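Local coordinates for RND efflux system, outer membrane lipoprotein, NodT family (Burkholderia mallei, PDB 6U94) that probably forms part of the outer membrane channel of an RND efflux system, as a lipoprotein of the outer membrane factor family, at residues 178-183 against 237-242; 300-305 against 365-370; 342-347 against 359-364. All blocks are in the same frame, centred on the assembly; numbering follows the deposited sequence.

Contact 1 (178-183 against 237-242)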
loop_
_atom_site.group_PDB
_atom_site.type_symbol
_atom_site.label_atom_id
_atom_site.label_comp_id
_atom_site.label_asym_id
_atom_site.label_seq_id
_atom_site.Cartn_x
_atom_site.Cartn_y
_atom_site.Cartn_z
ATOM N N LEU A 178 -6.460 0.063 -11.967
ATOM C CA LEU A 178 -7.585 0.984 -12.059
ATOM C C LEU A 178 -7.138 2.431 -11.896
ATOM O O LEU A 178 -7.751 3.339 -12.470
ATOM C CB LEU A 178 -8.638 0.624 -11.014
ATOM C CG LEU A 178 -9.174 -0.805 -11.105
ATOM C CD1 LEU A 178 -10.287 -1.025 -10.098
ATOM C CD2 LEU A 178 -9.655 -1.109 -12.514
ATOM N N ALA A 179 -6.073 2.666 -11.125
ATOM C CA ALA A 179 -5.552 4.022 -10.986
ATOM C C ALA A 179 -4.882 4.489 -12.273
ATOM O O ALA A 179 -5.094 5.623 -12.713
ATOM C CB ALA A 179 -4.578 4.094 -9.811
ATOM N N ASP A 180 -4.084 3.622 -12.898
ATOM C CA ASP A 180 -3.404 3.987 -14.135
ATOM C C ASP A 180 -4.374 4.180 -15.293
ATOM O O ASP A 180 -4.056 4.915 -16.236
ATOM C CB ASP A 180 -2.356 2.931 -14.490
ATOM C CG ASP A 180 -1.044 3.149 -13.754
ATOM O OD1 ASP A 180 -0.657 4.319 -13.568
ATOM O OD2 ASP A 180 -0.397 2.155 -13.358
ATOM N N ARG A 181 -5.542 3.536 -15.252
ATOM C CA ARG A 181 -6.566 3.809 -16.255
ATOM C C ARG A 181 -7.145 5.206 -16.069
ATOM O O ARG A 181 -7.296 5.962 -17.035
ATOM C CB ARG A 181 -7.674 2.759 -16.185
ATOM C CG ARG A 181 -7.280 1.381 -16.678
ATOM C CD ARG A 181 -8.461 0.431 -16.582
ATOM N NE ARG A 181 -8.124 -0.923 -17.008
ATOM C CZ ARG A 181 -8.995 -1.927 -17.052
ATOM N NH1 ARG A 181 -10.256 -1.724 -16.695
ATOM N NH2 ARG A 181 -8.606 -3.131 -17.452
ATOM N N ALA A 182 -7.476 5.563 -14.825
ATOM C CA ALA A 182 -7.958 6.910 -14.542
ATOM C C ALA A 182 -6.931 7.955 -14.953
ATOM O O ALA A 182 -7.288 9.015 -15.482
ATOM C CB ALA A 182 -8.299 7.044 -13.058
ATOM N N LEU A 183 -5.647 7.672 -14.720
ATOM C CA LEU A 183 -4.598 8.590 -15.147
ATOM C C LEU A 183 -4.548 8.704 -16.665
ATOM O O LEU A 183 -4.386 9.803 -17.208
ATOM C CB LEU A 183 -3.252 8.134 -14.591
ATOM C CG LEU A 183 -3.059 8.393 -13.098
ATOM C CD1 LEU A 183 -1.897 7.573 -12.541
ATOM C CD2 LEU A 183 -2.844 9.879 -12.856
ATOM N N ALA A 237 0.130 -1.355 -19.215
ATOM C CA ALA A 237 0.661 -2.612 -19.731
ATOM C C ALA A 237 1.419 -3.378 -18.652
ATOM O O ALA A 237 1.271 -4.599 -18.527
ATOM C CB ALA A 237 1.562 -2.344 -20.935
ATOM N N GLN A 238 2.229 -2.673 -17.857
ATOM C CA GLN A 238 2.978 -3.331 -16.790
ATOM C C GLN A 238 2.045 -3.913 -15.736
ATOM O O GLN A 238 2.267 -5.030 -15.252
ATOM C CB GLN A 238 3.953 -2.343 -16.149
ATOM C CG GLN A 238 4.989 -1.762 -17.096
ATOM C CD GLN A 238 5.748 -0.607 -16.471
ATOM O OE1 GLN A 238 5.359 -0.090 -15.423
ATOM N NE2 GLN A 238 6.837 -0.196 -17.111
ATOM N N ASP A 239 1.003 -3.167 -15.359
ATOM C CA ASP A 239 0.045 -3.665 -14.377
ATOM C C ASP A 239 -0.600 -4.961 -14.846
ATOM O O ASP A 239 -0.732 -5.918 -14.070
ATOM C CB ASP A 239 -1.034 -2.613 -14.110
ATOM C CG ASP A 239 -0.470 -1.316 -13.565
ATOM O OD1 ASP A 239 0.744 -1.247 -13.282
ATOM O OD2 ASP A 239 -1.253 -0.359 -13.423
ATOM N N GLU A 240 -1.010 -5.011 -16.114
ATOM C CA GLU A 240 -1.673 -6.201 -16.629
ATOM C C GLU A 240 -0.712 -7.381 -16.727
ATOM O O GLU A 240 -1.126 -8.532 -16.535
ATOM C CB GLU A 240 -2.304 -5.897 -17.988
ATOM C CG GLU A 240 -3.376 -4.821 -17.924
ATOM C CD GLU A 240 -3.955 -4.480 -19.285
ATOM O OE1 GLU A 240 -3.264 -4.694 -20.304
ATOM O OE2 GLU A 240 -5.109 -4.000 -19.333
ATOM N N ASN A 241 0.565 -7.122 -17.022
ATOM C CA ASN A 241 1.554 -8.196 -17.032
ATOM C C ASN A 241 1.743 -8.776 -15.636
ATOM O O ASN A 241 1.664 -9.995 -15.441
ATOM C CB ASN A 241 2.887 -7.685 -17.583
ATOM C CG ASN A 241 3.144 -8.140 -19.004
ATOM O OD1 ASN A 241 2.211 -8.367 -19.775
ATOM N ND2 ASN A 241 4.416 -8.287 -19.358
ATOM N N ALA A 242 1.994 -7.910 -14.649
ATOM C CA ALA A 242 2.187 -8.376 -13.281
ATOM C C ALA A 242 0.940 -9.072 -12.757
ATOM O O ALA A 242 1.035 -10.054 -12.009
ATOM C CB ALA A 242 2.569 -7.203 -12.375
#

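Contact 2 (300-305 against 365-370)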
loop_
_atom_site.group_PDB
_atom_site.type_symbol
_atom_site.label_atom_id
_atom_site.label_comp_id
_atom_site.label_asym_id
_atom_site.label_seq_id
_atom_site.Cartn_x
_atom_site.Cartn_y
_atom_site.Cartn_z
ATOM N N GLY A 300 1.845 -18.645 27.379
ATOM C CA GLY A 300 0.947 -17.801 28.147
ATOM C C GLY A 300 1.687 -16.835 29.051
ATOM O O GLY A 300 1.363 -15.646 29.111
ATOM N N ALA A 301 2.705 -17.334 29.756
ATOM C CA ALA A 301 3.539 -16.461 30.577
ATOM C C ALA A 301 4.236 -15.407 29.731
ATOM O O ALA A 301 4.421 -14.269 30.174
ATOM C CB ALA A 301 4.579 -17.279 31.340
ATOM N N ALA A 302 4.661 -15.782 28.522
ATOM C CA ALA A 302 5.383 -14.847 27.668
ATOM C C ALA A 302 4.451 -13.768 27.128
ATOM O O ALA A 302 4.840 -12.600 27.024
ATOM C CB ALA A 302 6.066 -15.604 26.530
ATOM N N ARG A 303 3.215 -14.138 26.786
ATOM C CA ARG A 303 2.237 -13.147 26.353
ATOM C C ARG A 303 1.896 -12.189 27.484
ATOM O O ARG A 303 1.809 -10.973 27.280
ATOM C CB ARG A 303 0.976 -13.839 25.839
ATOM C CG ARG A 303 1.110 -14.441 24.453
ATOM C CD ARG A 303 -0.192 -15.097 24.036
ATOM N NE ARG A 303 -0.077 -15.799 22.762
ATOM C CZ ARG A 303 -1.048 -16.533 22.229
ATOM N NH1 ARG A 303 -2.209 -16.665 22.857
ATOM N NH2 ARG A 303 -0.858 -17.139 21.065
ATOM N N ALA A 304 1.694 -12.727 28.690
ATOM C CA ALA A 304 1.421 -11.877 29.842
ATOM C C ALA A 304 2.548 -10.878 30.063
ATOM O O ALA A 304 2.304 -9.726 30.441
ATOM C CB ALA A 304 1.211 -12.735 31.089
ATOM N N ALA A 305 3.790 -11.296 29.809
ATOM C CA ALA A 305 4.932 -10.429 30.070
ATOM C C ALA A 305 5.152 -9.405 28.959
ATOM O O ALA A 305 5.503 -8.256 29.242
ATOM C CB ALA A 305 6.195 -11.269 30.268
ATOM N N ALA A 365 14.149 -12.687 24.239
ATOM C CA ALA A 365 14.486 -11.348 23.765
ATOM C C ALA A 365 14.009 -11.131 22.334
ATOM O O ALA A 365 13.497 -10.055 22.001
ATOM C CB ALA A 365 15.993 -11.114 23.872
ATOM N N GLY A 366 14.166 -12.140 21.475
ATOM C CA GLY A 366 13.659 -12.025 20.119
ATOM C C GLY A 366 12.147 -11.914 20.074
ATOM O O GLY A 366 11.593 -11.152 19.278
ATOM N N TYR A 367 11.463 -12.670 20.935
ATOM C CA TYR A 367 10.008 -12.586 21.012
ATOM C C TYR A 367 9.558 -11.197 21.449
ATOM O O TYR A 367 8.607 -10.638 20.889
ATOM C CB TYR A 367 9.489 -13.652 21.975
ATOM C CG TYR A 367 7.993 -13.664 22.194
ATOM C CD1 TYR A 367 7.124 -14.078 21.193
ATOM C CD2 TYR A 367 7.453 -13.309 23.421
ATOM C CE1 TYR A 367 5.756 -14.106 21.402
ATOM C CE2 TYR A 367 6.091 -13.339 23.640
ATOM C CZ TYR A 367 5.246 -13.737 22.627
ATOM O OH TYR A 367 3.884 -13.763 22.836
ATOM N N GLU A 368 10.237 -10.624 22.446
ATOM C CA GLU A 368 9.876 -9.293 22.920
ATOM C C GLU A 368 10.062 -8.248 21.827
ATOM O O GLU A 368 9.197 -7.387 21.629
ATOM C CB GLU A 368 10.707 -8.935 24.154
ATOM C CG GLU A 368 10.405 -7.563 24.737
ATOM C CD GLU A 368 11.317 -7.203 25.892
ATOM O OE1 GLU A 368 12.395 -7.824 26.017
ATOM O OE2 GLU A 368 10.957 -6.301 26.678
ATOM N N HIS A 369 11.180 -8.318 21.096
ATOM C CA HIS A 369 11.445 -7.345 20.040
ATOM C C HIS A 369 10.498 -7.524 18.862
ATOM O O HIS A 369 10.073 -6.541 18.245
ATOM C CB HIS A 369 12.898 -7.456 19.575
ATOM C CG HIS A 369 13.895 -7.042 20.610
ATOM N ND1 HIS A 369 13.616 -6.098 21.575
ATOM C CD2 HIS A 369 15.167 -7.446 20.836
ATOM C CE1 HIS A 369 14.674 -5.936 22.349
ATOM N NE2 HIS A 369 15.629 -6.742 21.922
ATOM N N THR A 370 10.163 -8.773 18.529
ATOM C CA THR A 370 9.256 -9.027 17.416
ATOM C C THR A 370 7.875 -8.443 17.682
ATOM O O THR A 370 7.187 -8.022 16.746
ATOM C CB THR A 370 9.174 -10.535 17.142
ATOM O OG1 THR A 370 10.463 -11.014 16.735
ATOM C CG2 THR A 370 8.158 -10.852 16.046
#

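Contact 3 (342-347 against 359-364)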
loop_
_atom_site.group_PDB
_atom_site.type_symbol
_atom_site.label_atom_id
_atom_site.label_comp_id
_atom_site.label_asym_id
_atom_site.label_seq_id
_atom_site.Cartn_x
_atom_site.Cartn_y
_atom_site.Cartn_z
ATOM N N PRO A 342 5.994 -17.668 35.506
ATOM C CA PRO A 342 7.318 -18.136 35.080
ATOM C C PRO A 342 7.305 -18.500 33.603
ATOM O O PRO A 342 6.469 -19.281 33.140
ATOM C CB PRO A 342 7.567 -19.363 35.966
ATOM C CG PRO A 342 6.654 -19.176 37.138
ATOM C CD PRO A 342 5.439 -18.489 36.595
ATOM N N ILE A 343 8.239 -17.916 32.857
ATOM C CA ILE A 343 8.318 -18.233 31.438
ATOM C C ILE A 343 8.937 -19.609 31.231
ATOM O O ILE A 343 8.550 -20.338 30.311
ATOM C CB ILE A 343 9.089 -17.127 30.696
ATOM C CG1 ILE A 343 8.263 -15.837 30.705
ATOM C CG2 ILE A 343 9.412 -17.545 29.276
ATOM C CD1 ILE A 343 8.949 -14.656 30.050
ATOM N N PHE A 344 9.869 -20.004 32.090
ATOM C CA PHE A 344 10.555 -21.279 31.966
ATOM C C PHE A 344 10.208 -22.192 33.133
ATOM O O PHE A 344 10.112 -21.743 34.281
ATOM C CB PHE A 344 12.068 -21.080 31.900
ATOM C CG PHE A 344 12.521 -20.319 30.694
ATOM C CD1 PHE A 344 12.618 -20.944 29.461
ATOM C CD2 PHE A 344 12.845 -18.975 30.788
ATOM C CE1 PHE A 344 13.034 -20.243 28.343
ATOM C CE2 PHE A 344 13.259 -18.269 29.676
ATOM C CZ PHE A 344 13.356 -18.906 28.452
ATOM N N ASN A 345 10.018 -23.477 32.831
ATOM C CA ASN A 345 9.835 -24.468 33.883
ATOM C C ASN A 345 11.131 -24.746 34.631
ATOM O O ASN A 345 11.088 -25.268 35.749
ATOM C CB ASN A 345 9.279 -25.765 33.290
ATOM C CG ASN A 345 8.017 -25.543 32.475
ATOM O OD1 ASN A 345 6.910 -25.518 33.014
ATOM N ND2 ASN A 345 8.179 -25.377 31.167
ATOM N N ALA A 346 12.271 -24.400 34.045
ATOM C CA ALA A 346 13.575 -24.630 34.645
ATOM C C ALA A 346 14.085 -23.362 35.323
ATOM O O ALA A 346 13.507 -22.279 35.201
ATOM C CB ALA A 346 14.573 -25.110 33.588
ATOM N N GLY A 347 15.188 -23.515 36.044
ATOM C CA GLY A 347 15.804 -22.413 36.749
ATOM C C GLY A 347 15.079 -22.066 38.038
ATOM O O GLY A 347 13.931 -22.442 38.270
ATOM N N ARG A 359 15.703 -11.898 29.832
ATOM C CA ARG A 359 16.046 -11.333 28.534
ATOM C C ARG A 359 17.361 -11.870 27.986
ATOM O O ARG A 359 17.629 -11.707 26.791
ATOM C CB ARG A 359 16.107 -9.806 28.615
ATOM C CG ARG A 359 14.750 -9.141 28.757
ATOM C CD ARG A 359 14.793 -7.707 28.257
ATOM N NE ARG A 359 13.505 -7.039 28.407
ATOM C CZ ARG A 359 13.207 -6.218 29.407
ATOM N NH1 ARG A 359 14.113 -5.955 30.340
ATOM N NH2 ARG A 359 12.009 -5.655 29.472
ATOM N N ARG A 360 18.186 -12.504 28.823
ATOM C CA ARG A 360 19.410 -13.115 28.322
ATOM C C ARG A 360 19.145 -14.368 27.500
ATOM O O ARG A 360 20.054 -14.836 26.806
ATOM C CB ARG A 360 20.356 -13.435 29.477
ATOM C CG ARG A 360 21.169 -12.239 29.940
ATOM C CD ARG A 360 22.321 -12.649 30.844
ATOM N NE ARG A 360 21.903 -12.845 32.229
ATOM C CZ ARG A 360 21.748 -11.858 33.106
ATOM N NH1 ARG A 360 21.967 -10.601 32.741
ATOM N NH2 ARG A 360 21.371 -12.124 34.348
ATOM N N ASP A 361 17.936 -14.920 27.561
ATOM C CA ASP A 361 17.552 -15.997 26.662
ATOM C C ASP A 361 17.236 -15.415 25.290
ATOM O O ASP A 361 16.503 -14.426 25.178
ATOM C CB ASP A 361 16.351 -16.763 27.219
ATOM C CG ASP A 361 15.854 -17.842 26.274
ATOM O OD1 ASP A 361 15.118 -17.509 25.323
ATOM O OD2 ASP A 361 16.213 -19.023 26.472
ATOM N N ILE A 362 17.795 -16.030 24.246
ATOM C CA ILE A 362 17.698 -15.461 22.906
ATOM C C ILE A 362 16.275 -15.548 22.374
ATOM O O ILE A 362 15.830 -14.665 21.627
ATOM C CB ILE A 362 18.702 -16.158 21.971
ATOM C CG1 ILE A 362 20.116 -16.043 22.543
ATOM C CG2 ILE A 362 18.644 -15.564 20.572
ATOM C CD1 ILE A 362 20.523 -14.625 22.900
ATOM N N ASN A 363 15.532 -16.591 22.747
ATOM C CA ASN A 363 14.173 -16.742 22.241
ATOM C C ASN A 363 13.186 -15.821 22.947
ATOM O O ASN A 363 12.157 -15.465 22.362
ATOM C CB ASN A 363 13.718 -18.197 22.368
ATOM C CG ASN A 363 14.592 -19.145 21.578
ATOM O OD1 ASN A 363 14.582 -19.137 20.346
ATOM N ND2 ASN A 363 15.356 -19.971 22.285
ATOM N N VAL A 364 13.470 -15.429 24.189
ATOM C CA VAL A 364 12.608 -14.472 24.876
ATOM C C VAL A 364 12.874 -13.057 24.377
ATOM O O VAL A 364 11.938 -12.291 24.113
ATOM C CB VAL A 364 12.797 -14.579 26.400
ATOM C CG1 VAL A 364 11.951 -13.541 27.106
ATOM C CG2 VAL A 364 12.442 -15.976 26.888
#

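Contact 1 (178-183 against 237-242)
Asp180 and Asp239 mark the closest approach of the two backbones, with their CA atoms 8.4 Å apart. Residues 178-183 lie on helix 156-203 and residues 237-242 on helix 211-247. The two segments run roughly antiparallel. Both aspartates point from their backbones toward the opposite segment. The carboxylates meet through one oxygen each, OD2 of Asp180 lying 2.7 Å from OD2 of Asp239. Their planes are 26° apart, although the side chains cross at about a right angle. With two acid oxygens this close, one of the acids is probably protonated. Arg90 joins the pair from outside, with NH1 in a salt bridge to Asp180 OD2 and NH2 in another to Asp239 OD1. This positive charge probably makes the approach of the two acids tolerable. A glycerol, probably from crystallisation, is hydrogen-bonded to Asp180 OD1. The two helices follow each other in sequence and form a long antiparallel helical hairpin, consistent with the periplasmic helical barrel of outer membrane factors. One residue on in each helix, the ends of Arg181 and Glu240 come near each other. The Arg181 chain is fully extended from CG to NE, and in this way its NH2 comes to 4.1 Å from Glu240 OE2. That is too long for a salt bridge. OE2 lies at the guanidinium edge, near its plane, while the carboxylate is turned 86° from that plane. Arg181 NH2 instead gives a hydrogen bond to the backbone O of Val255.

Contact 2 (300-305 against 365-370)
Tyr367 and Arg303 touch across this contact, and both reach for the same acceptor outside the two segments, Glu289 OE2. The Tyr367 hydroxyl is hydrogen-bonded to that oxygen of Glu289, and NE of Arg303 forms a salt bridge with the same atom. Glu289 belongs to helix 283-294, so three helices meet here. The other two are the short helix 299-306, which carries Arg303, and the long helix 362-415, which carries Tyr367 near its start. The tyrosine CG stands anti to the backbone N (chi1 178°), and this carries the ring toward the short helix. The hydroxyl ends beside the aliphatic part of Arg303, with Tyr367 OH 3.3 Å from Arg303 CG. It also lies at the edge of the guanidinium, near its plane. The ring and the guanidinium are nearly parallel, with planes 20° apart, but they do not stack. Further back along the ring, Ala302 packs by its methyl, Ala302 CB lying 3.7 Å from Tyr367 CE2 and 4.1 Å from Tyr367 CD2. The methyl approaches the ring obliquely. The carbonyl of Ala302 meets the ring edge in plane, its O also 3.7 Å from Tyr367 CE2. Ala302 and Tyr367 have the nearest CA atoms of the two segments, 8.4 Å apart. Phe307 also touches the tyrosine, as do Ala288 and Leu292 of helix 283-294. Across the contact itself the attraction is van der Waals. The polar ends of Tyr367 and Arg303 share Glu289 OE2, and the Glu289 carboxylate is probably ionised beside the arginine, which would help hold both ends in place.

Contact 3 (342-347 against 359-364)
Phe344 and Ile343 make the apolar part of this contact, and both lean on Val364. The Phe344 ring points from the loop toward the start of helix 362-415. Its CZ comes within 3.4 Å of Val364 CG2, and the two side chains approach from opposite directions. Ile343 meets the same methyl, its CG2 lying 4.2 Å from Val364 CG2. The same Ile343 CG2 also sits over one face of the Phe344 ring, toward its rim, so the three side chains form one small cluster. Leu292, Phe306 and Val358 pack against Val364 from nearby helices. The polar part centres on Asp361, the N-cap of the helix. With chi1 near 176° its carboxylate swings away from its own N, which places OD1 over the first turn. There OD1 accepts from Val364 N at 2.9 Å, through its anti lone pair, with an N-H...O angle of 143°. A weaker bond comes from Asn363 N. The other oxygen of Asp361, OD2, lies obliquely near the loop's ring, 3.5 Å from Phe344 CZ. Ring and carboxylate planes are 52° apart. The loop in turn is held by Asn352, whose side chain is hydrogen-bonded to Phe344 N and Ala346 O. Between the two segments the contact is thus mainly apolar, beside a capped helix end. OD1 accepts from N-H groups of the first turn, the bond from Val364 N being the sounder one, and the helix start would probably help to stabilise the negative charge of Asp361.

In the fold
Contact 1 comes first along the chain and lies on the opposite side of the chain's centre from the other two. Its centre is 43 Å from that of contact 2 and 51 Å from that of contact 3. It joins the long helices 156-203 and 211-247. Contacts 2 and 3 share helix 362-415, and their centres are 10 Å apart. Contact 3 is nested in the loop that contact 2 closes. They touch directly, through the Arg359-Glu368 salt bridge and through Ala301 against Pro342 and Ile343. Contact 1 lies within a helical hairpin, where Arg90 bridges the two acids. Contacts 2 and 3 pack the start of helix 362-415 against helix 299-306 and the loop 342-347.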